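Local coordinates for protein toxin PAU_02230 (Photorhabdus asymbiotica subsp. asymbiotica ATCC 43949, PDB 6HV6) that is a bacterial toxin, here a fragment rich in helix that contains an antiparallel beta-sheet, at residues 302-313 with 317-331. The protein carries 1 engineered substitution. Residues are numbered along the deposited sequence; the frame is centred on the assembly and turned at random.
With EDO (1,2-ethanediol), chain G.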
loop_
_atom_site.group_PDB
_atom_site.type_symbol
_atom_site.label_atom_id
_atom_site.label_comp_id
_atom_site.label_asym_id
_atom_site.label_seq_id
_atom_site.Cartn_x
_atom_site.Cartn_y
_atom_site.Cartn_z
ATOM N N LYS A 302 7.050 23.466 18.182
ATOM C CA LYS A 302 6.995 23.821 16.766
ATOM C C LYS A 302 5.881 23.058 16.044
ATOM O O LYS A 302 5.660 21.873 16.294
ATOM C CB LYS A 302 8.349 23.560 16.092
ATOM C CG LYS A 302 8.388 23.894 14.595
ATOM C CD LYS A 302 9.804 24.208 14.111
ATOM C CE LYS A 302 9.817 24.629 12.643
ATOM N NZ LYS A 302 11.135 25.192 12.216
ATOM N N ILE A 303 5.185 23.755 15.147
ATOM C CA ILE A 303 4.025 23.226 14.439
ATOM C C ILE A 303 4.485 22.542 13.165
ATOM O O ILE A 303 5.349 23.059 12.443
ATOM C CB ILE A 303 3.017 24.351 14.130
ATOM C CG1 ILE A 303 2.259 24.762 15.396
ATOM C CG2 ILE A 303 2.048 23.931 13.037
ATOM C CD1 ILE A 303 1.177 25.800 15.154
ATOM N N LYS A 304 3.909 21.371 12.889
ATOM C CA LYS A 304 4.145 20.632 11.660
ATOM C C LYS A 304 2.820 20.358 10.960
ATOM O O LYS A 304 1.803 20.103 11.615
ATOM C CB LYS A 304 4.880 19.315 11.949
ATOM C CG LYS A 304 6.282 19.516 12.490
ATOM C CD LYS A 304 7.091 20.401 11.550
ATOM C CE LYS A 304 8.351 20.938 12.214
ATOM N NZ LYS A 304 9.221 19.843 12.727
ATOM N N TYR A 305 2.835 20.435 9.630
ATOM C CA TYR A 305 1.695 20.093 8.789
ATOM C C TYR A 305 2.063 18.821 8.032
ATOM O O TYR A 305 3.089 18.788 7.341
ATOM C CB TYR A 305 1.358 21.231 7.824
ATOM C CG TYR A 305 1.137 22.555 8.547
ATOM C CD1 TYR A 305 2.202 23.406 8.821
ATOM C CD2 TYR A 305 -0.122 22.914 9.002
ATOM C CE1 TYR A 305 2.013 24.596 9.505
ATOM C CE2 TYR A 305 -0.323 24.113 9.689
ATOM C CZ TYR A 305 0.751 24.939 9.938
ATOM O OH TYR A 305 0.569 26.125 10.614
ATOM N N VAL A 306 1.247 17.780 8.173
ATOM C CA VAL A 306 1.632 16.427 7.753
ATOM C C VAL A 306 0.612 15.890 6.760
ATOM O O VAL A 306 -0.597 15.963 7.000
ATOM C CB VAL A 306 1.753 15.466 8.950
ATOM C CG1 VAL A 306 2.333 14.087 8.486
ATOM C CG2 VAL A 306 2.594 16.068 10.062
ATOM N N PHE A 307 1.099 15.324 5.663
ATOM C CA PHE A 307 0.280 14.576 4.714
ATOM C C PHE A 307 0.684 13.112 4.811
ATOM O O PHE A 307 1.840 12.774 4.546
ATOM C CB PHE A 307 0.474 15.105 3.288
ATOM C CG PHE A 307 -0.192 14.264 2.216
ATOM C CD1 PHE A 307 -1.446 13.695 2.430
ATOM C CD2 PHE A 307 0.426 14.060 0.994
ATOM C CE1 PHE A 307 -2.060 12.926 1.443
ATOM C CE2 PHE A 307 -0.184 13.299 -0.002
ATOM C CZ PHE A 307 -1.422 12.727 0.226
ATOM N N TYR A 308 -0.250 12.253 5.216
ATOM C CA TYR A 308 -0.027 10.808 5.284
ATOM C C TYR A 308 -0.803 10.145 4.154
ATOM O O TYR A 308 -2.041 10.155 4.157
ATOM C CB TYR A 308 -0.465 10.232 6.630
ATOM C CG TYR A 308 -0.435 8.701 6.713
ATOM C CD1 TYR A 308 0.598 7.970 6.144
ATOM C CD2 TYR A 308 -1.432 8.000 7.371
ATOM C CE1 TYR A 308 0.646 6.583 6.236
ATOM C CE2 TYR A 308 -1.391 6.605 7.455
ATOM C CZ TYR A 308 -0.358 5.919 6.888
ATOM O OH TYR A 308 -0.327 4.553 6.973
ATOM N N ASP A 309 -0.078 9.594 3.176
ATOM C CA ASP A 309 -0.684 8.729 2.166
ATOM C C ASP A 309 -0.285 7.298 2.474
ATOM O O ASP A 309 0.890 6.939 2.290
ATOM C CB ASP A 309 -0.237 9.111 0.757
ATOM C CG ASP A 309 -0.911 8.275 -0.335
ATOM O OD1 ASP A 309 -1.569 7.266 -0.032
ATOM O OD2 ASP A 309 -0.793 8.655 -1.517
ATOM N N PRO A 310 -1.214 6.459 2.944
ATOM C CA PRO A 310 -0.879 5.052 3.238
ATOM C C PRO A 310 -0.159 4.318 2.125
ATOM O O PRO A 310 0.563 3.361 2.415
ATOM C CB PRO A 310 -2.257 4.436 3.504
ATOM C CG PRO A 310 -3.018 5.566 4.160
ATOM C CD PRO A 310 -2.590 6.793 3.360
ATOM N N ASN A 311 -0.336 4.728 0.859
ATOM C CA ASN A 311 0.379 4.068 -0.231
ATOM C C ASN A 311 1.870 4.372 -0.212
ATOM O O ASN A 311 2.646 3.609 -0.796
ATOM C CB ASN A 311 -0.200 4.485 -1.590
ATOM C CG ASN A 311 -1.454 3.723 -1.945
ATOM O OD1 ASN A 311 -1.669 2.617 -1.462
ATOM N ND2 ASN A 311 -2.294 4.313 -2.793
ATOM N N TYR A 312 2.283 5.456 0.451
ATOM C CA TYR A 312 3.673 5.905 0.392
ATOM C C TYR A 312 4.297 6.161 1.759
ATOM O O TYR A 312 5.366 5.624 2.068
ATOM C CB TYR A 312 3.768 7.175 -0.443
ATOM C CG TYR A 312 3.386 6.985 -1.879
ATOM C CD1 TYR A 312 4.283 6.433 -2.788
ATOM C CD2 TYR A 312 2.124 7.365 -2.337
ATOM C CE1 TYR A 312 3.935 6.272 -4.108
ATOM C CE2 TYR A 312 1.773 7.203 -3.659
ATOM C CZ TYR A 312 2.682 6.654 -4.539
ATOM O OH TYR A 312 2.350 6.500 -5.869
ATOM N N GLY A 313 3.661 6.982 2.573
ATOM C CA GLY A 313 4.256 7.390 3.834
ATOM C C GLY A 313 3.779 8.784 4.223
ATOM O O GLY A 313 2.697 9.211 3.820
ATOM N N PHE A 317 5.795 19.179 6.879
ATOM C CA PHE A 317 6.109 20.497 6.332
ATOM C C PHE A 317 6.056 21.565 7.418
ATOM O O PHE A 317 5.260 21.476 8.357
ATOM C CB PHE A 317 5.138 20.891 5.209
ATOM C CG PHE A 317 5.134 19.946 4.040
ATOM C CD1 PHE A 317 4.350 18.806 4.057
ATOM C CD2 PHE A 317 5.898 20.206 2.918
ATOM C CE1 PHE A 317 4.326 17.956 2.991
ATOM C CE2 PHE A 317 5.888 19.338 1.845
ATOM C CZ PHE A 317 5.102 18.219 1.879
ATOM N N ASP A 318 6.901 22.596 7.264
ATOM C CA ASP A 318 6.858 23.739 8.169
ATOM C C ASP A 318 5.702 24.675 7.853
ATOM O O ASP A 318 5.243 25.412 8.734
ATOM C CB ASP A 318 8.170 24.538 8.112
ATOM C CG ASP A 318 9.300 23.889 8.896
ATOM O OD1 ASP A 318 9.104 22.794 9.458
ATOM O OD2 ASP A 318 10.396 24.489 8.954
ATOM N N LYS A 319 5.244 24.693 6.607
ATOM C CA LYS A 319 4.222 25.631 6.171
ATOM C C LYS A 319 3.029 24.857 5.640
ATOM O O LYS A 319 3.191 23.884 4.900
ATOM C CB LYS A 319 4.747 26.578 5.082
ATOM C CG LYS A 319 5.849 27.519 5.541
ATOM C CD LYS A 319 6.123 28.590 4.496
ATOM C CE LYS A 319 7.038 29.681 5.043
ATOM N NZ LYS A 319 7.338 30.722 4.020
ATOM N N HIS A 320 1.828 25.291 6.028
ATOM C CA HIS A 320 0.626 24.654 5.503
ATOM C C HIS A 320 0.566 24.758 3.981
ATOM O O HIS A 320 0.174 23.803 3.297
ATOM C CB HIS A 320 -0.619 25.279 6.131
ATOM C CG HIS A 320 -1.895 24.796 5.521
ATOM N ND1 HIS A 320 -2.472 23.592 5.861
ATOM C CD2 HIS A 320 -2.685 25.336 4.562
ATOM C CE1 HIS A 320 -3.568 23.414 5.147
ATOM N NE2 HIS A 320 -3.720 24.457 4.351
ATOM N N SER A 321 0.961 25.908 3.431
ATOM C CA SER A 321 0.841 26.104 1.990
ATOM C C SER A 321 1.719 25.128 1.221
ATOM O O SER A 321 1.348 24.700 0.123
ATOM C CB SER A 321 1.188 27.544 1.608
ATOM O OG SER A 321 2.551 27.836 1.845
ATOM N N ASP A 322 2.878 24.763 1.775
ATOM C CA ASP A 322 3.718 23.764 1.122
ATOM C C ASP A 322 3.085 22.386 1.188
ATOM O O ASP A 322 3.113 21.635 0.207
ATOM C CB ASP A 322 5.102 23.731 1.761
ATOM C CG ASP A 322 5.905 24.976 1.452
ATOM O OD1 ASP A 322 5.659 25.582 0.391
ATOM O OD2 ASP A 322 6.781 25.330 2.260
ATOM N N MET A 323 2.544 22.022 2.349
ATOM C CA MET A 323 1.883 20.729 2.471
ATOM C C MET A 323 0.721 20.633 1.494
ATOM O O MET A 323 0.558 19.615 0.806
ATOM C CB MET A 323 1.432 20.523 3.920
ATOM C CG MET A 323 0.826 19.159 4.243
ATOM S SD MET A 323 -0.909 19.087 3.776
ATOM C CE MET A 323 -1.663 20.068 5.081
ATOM N N ALA A 324 -0.066 21.705 1.383
ATOM C CA ALA A 324 -1.219 21.698 0.488
ATOM C C ALA A 324 -0.799 21.673 -0.976
ATOM O O ALA A 324 -1.457 21.030 -1.803
ATOM C CB ALA A 324 -2.099 22.913 0.760
ATOM N N ALA A 325 0.271 22.387 -1.328
ATOM C CA ALA A 325 0.750 22.317 -2.706
ATOM C C ALA A 325 1.188 20.896 -3.047
ATOM O O ALA A 325 0.875 20.377 -4.125
ATOM C CB ALA A 325 1.894 23.305 -2.923
ATOM N N PHE A 326 1.882 20.243 -2.118
ATOM C CA PHE A 326 2.314 18.868 -2.339
ATOM C C PHE A 326 1.112 17.938 -2.467
ATOM O O PHE A 326 1.043 17.115 -3.383
ATOM C CB PHE A 326 3.225 18.431 -1.195
ATOM C CG PHE A 326 3.692 17.023 -1.309
ATOM C CD1 PHE A 326 4.537 16.643 -2.339
ATOM C CD2 PHE A 326 3.285 16.074 -0.389
ATOM C CE1 PHE A 326 4.969 15.340 -2.450
ATOM C CE2 PHE A 326 3.717 14.755 -0.495
ATOM C CZ PHE A 326 4.563 14.396 -1.523
ATOM N N PHE A 327 0.149 18.068 -1.555
ATOM C CA PHE A 327 -1.057 17.245 -1.613
ATOM C C PHE A 327 -1.784 17.424 -2.944
ATOM O O PHE A 327 -2.230 16.446 -3.557
ATOM C CB PHE A 327 -1.974 17.591 -0.430
ATOM C CG PHE A 327 -3.345 16.972 -0.509
ATOM C CD1 PHE A 327 -3.586 15.711 0.027
ATOM C CD2 PHE A 327 -4.398 17.659 -1.101
ATOM C CE1 PHE A 327 -4.847 15.136 -0.049
ATOM C CE2 PHE A 327 -5.664 17.092 -1.179
ATOM C CZ PHE A 327 -5.890 15.827 -0.648
ATOM N N GLN A 328 -1.907 18.664 -3.417
ATOM C CA GLN A 328 -2.595 18.872 -4.690
ATOM C C GLN A 328 -1.832 18.230 -5.844
ATOM O O GLN A 328 -2.439 17.631 -6.739
ATOM C CB GLN A 328 -2.807 20.362 -4.959
ATOM C CG GLN A 328 -3.474 20.612 -6.311
ATOM C CD GLN A 328 -3.784 22.073 -6.571
ATOM O OE1 GLN A 328 -3.008 22.958 -6.209
ATOM N NE2 GLN A 328 -4.926 22.334 -7.201
ATOM N N LYS A 329 -0.504 18.348 -5.846
ATOM C CA LYS A 329 0.291 17.693 -6.880
ATOM C C LYS A 329 0.080 16.180 -6.855
ATOM O O LYS A 329 -0.012 15.536 -7.908
ATOM C CB LYS A 329 1.766 18.046 -6.688
ATOM C CG LYS A 329 2.706 17.426 -7.698
ATOM C CD LYS A 329 4.107 18.006 -7.557
ATOM C CE LYS A 329 4.814 17.523 -6.290
ATOM N NZ LYS A 329 6.137 18.211 -6.111
ATOM N N LYS A 330 -0.030 15.597 -5.658
ATOM C CA LYS A 330 -0.230 14.154 -5.570
ATOM C C LYS A 330 -1.636 13.746 -6.007
ATOM O O LYS A 330 -1.819 12.656 -6.560
ATOM C CB LYS A 330 0.060 13.679 -4.142
ATOM C CG LYS A 330 1.539 13.820 -3.732
ATOM C CD LYS A 330 2.464 12.956 -4.613
ATOM C CE LYS A 330 3.430 13.787 -5.435
ATOM N NZ LYS A 330 4.473 12.932 -6.097
ATOM N N MET A 331 -2.645 14.582 -5.768
ATOM C CA MET A 331 -3.976 14.234 -6.256
ATOM C C MET A 331 -4.013 14.236 -7.781
ATOM O O MET A 331 -4.616 13.352 -8.404
ATOM C CB MET A 331 -5.016 15.196 -5.679
ATOM C CG MET A 331 -5.185 15.108 -4.144
ATOM S SD MET A 331 -5.470 13.438 -3.456
ATOM C CE MET A 331 -3.832 12.931 -2.962
HETATM C C1 EDO G . -5.790 3.468 -4.510
HETATM O O1 EDO G . -4.710 2.828 -3.822
HETATM C C2 EDO G . -5.227 4.492 -5.485
HETATM O O2 EDO G . -4.424 3.817 -6.461
#
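A beta-hairpin whose second strand leads, through the short link Asp318-Lys319, into a helix brings Tyr305 opposite Phe317, and the helix then packs against the first strand, running within 12° of parallel to it, with a closest axis approach of 8.1 Å. Two backbone bonds join this hydrogen-bonded pair: Tyr305 N gives to Phe317 O at 2.9 Å, nearly straight at 176°, and Phe317 N returns a more bent bond to Tyr305 O.

Tyr305 suits the place where strand meets helix start, being flat enough to lie against backbone and long enough to reach beyond it. His320 CB sits over one face of the Tyr305 ring, 3.8 Å from its centroid, and the imidazole turns its edge to that face in an offset edge-to-face pair; at the tyrosine ring's own edge, Tyr305 CE1 lies 3.4 Å from Asp318 O. The Tyr305 hydroxyl hydrogen-bonds Glu271, and His320 NE2 hydrogen-bonds the carbonyl O of Leu267.

Farther along, Phe307 has CG anti to its backbone N (chi1 172°), which drops the ring onto the helix. Phe327 presents CD1 to one face in an edge-to-face pair, 3.5 Å from Phe307 CE1. Phe326 CE2 meets the rim, and flexible Met331 brings CE to within 4.0 Å of Phe307 CZ. Between Tyr305 and Phe307, unbranched Met323 sets its CG against the strand backbone, 3.9 Å from Tyr305 O.

Helix 144-176 closes this core through Trp173, which touches Phe307 and Phe326, while strands 289-296 and 313-317 flank strand 304-309 in the sheet.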